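Local coordinates for protein scyllo-inositol 2-dehydrogenase (NADP(+)) IolW (Bacillus subtilis subsp. subtilis, PDB 3GDO) that catalyses the reversible NADPH-dependent reduction of scyllo-inosose to scyllo-inositol and cannot use NADH in place of NADPH, at residues Asn129-Leu132 and Thr133-Leu137. Sequence-based numbering, arbitrary orientation.
Sequences NDFL and TIKKL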
loop_
_atom_site.group_PDB
_atom_site.type_symbol
_atom_site.label_atom_id
_atom_site.label_comp_id
_atom_site.label_asym_id
_atom_site.label_seq_id
_atom_site.Cartn_x
_atom_site.Cartn_y
_atom_site.Cartn_z
ATOM N N ASN B 129 1.458 -20.186 7.798
ATOM C CA ASN B 129 0.645 -19.885 8.988
ATOM C C ASN B 129 -0.322 -18.709 8.824
ATOM O O ASN B 129 -1.530 -18.843 9.070
ATOM C CB ASN B 129 1.485 -19.777 10.284
ATOM C CG ASN B 129 2.771 -18.937 10.156
ATOM O OD1 ASN B 129 2.924 -18.014 9.310
ATOM N ND2 ASN B 129 3.704 -19.249 11.031
ATOM N N ASP B 130 0.201 -17.560 8.383
ATOM C CA ASP B 130 -0.614 -16.351 8.271
ATOM C C ASP B 130 -1.798 -16.561 7.336
ATOM O O ASP B 130 -2.948 -16.220 7.682
ATOM C CB ASP B 130 0.240 -15.127 7.857
ATOM C CG ASP B 130 1.281 -15.440 6.765
ATOM O OD1 ASP B 130 1.058 -16.376 5.951
ATOM O OD2 ASP B 130 2.337 -14.734 6.700
ATOM N N PHE B 131 -1.530 -17.129 6.158
ATOM C CA PHE B 131 -2.589 -17.382 5.200
ATOM C C PHE B 131 -3.637 -18.362 5.749
ATOM O O PHE B 131 -4.828 -18.169 5.556
ATOM C CB PHE B 131 -2.035 -17.850 3.853
ATOM C CG PHE B 131 -3.062 -17.846 2.758
ATOM C CD1 PHE B 131 -3.560 -16.664 2.262
ATOM C CD2 PHE B 131 -3.527 -19.032 2.218
ATOM C CE1 PHE B 131 -4.519 -16.656 1.272
ATOM C CE2 PHE B 131 -4.492 -19.046 1.233
ATOM C CZ PHE B 131 -4.982 -17.854 0.740
ATOM N N LEU B 132 -3.196 -19.370 6.477
ATOM C CA LEU B 132 -4.122 -20.313 7.056
ATOM C C LEU B 132 -5.006 -19.586 8.050
ATOM O O LEU B 132 -6.215 -19.844 8.100
ATOM C CB LEU B 132 -3.387 -21.488 7.730
ATOM C CG LEU B 132 -2.823 -22.546 6.758
ATOM C CD1 LEU B 132 -2.212 -23.684 7.569
ATOM C CD2 LEU B 132 -3.898 -23.071 5.747
ATOM N N THR B 133 -4.392 -18.687 8.823
ATOM C CA THR B 133 -5.113 -17.891 9.830
ATOM C C THR B 133 -6.226 -17.058 9.185
ATOM O O THR B 133 -7.378 -17.134 9.620
ATOM C CB THR B 133 -4.145 -17.020 10.601
ATOM O OG1 THR B 133 -3.092 -17.851 11.105
ATOM C CG2 THR B 133 -4.851 -16.220 11.741
ATOM N N ILE B 134 -5.876 -16.290 8.151
ATOM C CA ILE B 134 -6.850 -15.615 7.269
ATOM C C ILE B 134 -8.020 -16.485 6.740
ATOM O O ILE B 134 -9.200 -16.083 6.837
ATOM C CB ILE B 134 -6.130 -14.903 6.095
ATOM C CG1 ILE B 134 -5.313 -13.688 6.606
ATOM C CG2 ILE B 134 -7.127 -14.495 4.971
ATOM C CD1 ILE B 134 -4.064 -13.338 5.659
ATOM N N LYS B 135 -7.710 -17.639 6.153
ATOM C CA LYS B 135 -8.779 -18.570 5.732
ATOM C C LYS B 135 -9.671 -19.010 6.912
ATOM O O LYS B 135 -10.881 -19.131 6.774
ATOM C CB LYS B 135 -8.202 -19.796 5.018
ATOM C CG LYS B 135 -7.879 -19.522 3.555
ATOM C CD LYS B 135 -7.293 -20.743 2.847
ATOM C CE LYS B 135 -8.306 -21.890 2.760
ATOM N NZ LYS B 135 -7.874 -22.860 1.745
ATOM N N LYS B 136 -9.069 -19.232 8.070
ATOM C CA LYS B 136 -9.857 -19.577 9.248
ATOM C C LYS B 136 -10.782 -18.414 9.698
ATOM O O LYS B 136 -11.975 -18.635 9.998
ATOM C CB LYS B 136 -8.951 -20.044 10.376
ATOM C CG LYS B 136 -9.688 -20.777 11.474
ATOM C CD LYS B 136 -8.805 -20.939 12.685
ATOM C CE LYS B 136 -9.303 -22.064 13.584
ATOM N NZ LYS B 136 -8.945 -21.751 14.999
ATOM N N LEU B 137 -10.256 -17.186 9.701
ATOM C CA LEU B 137 -11.077 -16.032 10.028
ATOM C C LEU B 137 -12.201 -15.837 9.022
ATOM O O LEU B 137 -13.325 -15.486 9.409
ATOM C CB LEU B 137 -10.248 -14.756 10.132
ATOM C CG LEU B 137 -9.285 -14.680 11.298
ATOM C CD1 LEU B 137 -8.270 -13.570 11.052
ATOM C CD2 LEU B 137 -10.041 -14.483 12.627
#
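K135 lays the middle of its chain against the ring of F131, one turn back along the same helix. This is an i to i+4 pair at the start of helix 129-139, which packs on strands 239-243 and 246-250 of the mixed sheet in this Gfo/Idh/MocA enzyme. The aliphatic part does the touching: K135 CD lies 3.7 Å from F131 CE2, and the two side chains run at a slant to each other. With CG anti to the backbone N (chi1 -168°), the F131 ring is placed where its CE2 edge atom can meet the K135 chain. Helix 174-190 covers it through Q185, H188 and L189. The K135 chain bends at chi3, and its NZ is hydrogen-bonded to H188 NE2.

T133 lies on another side of the turn. Its OG1 donates to the carbonyl oxygen of N129 at 2.8 Å, coming from above the carbonyl plane. T133 N donates to the same N129 O at 2.9 Å, so this one oxygen accepts from two donors of the same residue. OG1 reaches back because it sits beside its own backbone N (chi1 -53°). It also takes part in a hydrogen bond with V298 N, which ties the helix to a loop. A valine here would probably leave V298 N without this partner and N129 O with the backbone donor alone of the two T133 donors.

The I134 side chain touches Y239 and I241 of strand 239-243 and F248 of strand 246-250. Its N donates to D130 O at 3.0 Å in a nearly straight bond (N-H...O 171°), and its CD1 lies 3.7 Å from that oxygen. In the first turn, D130 OD1 uses its anti lone pair to accept from F131 N at 2.7 Å.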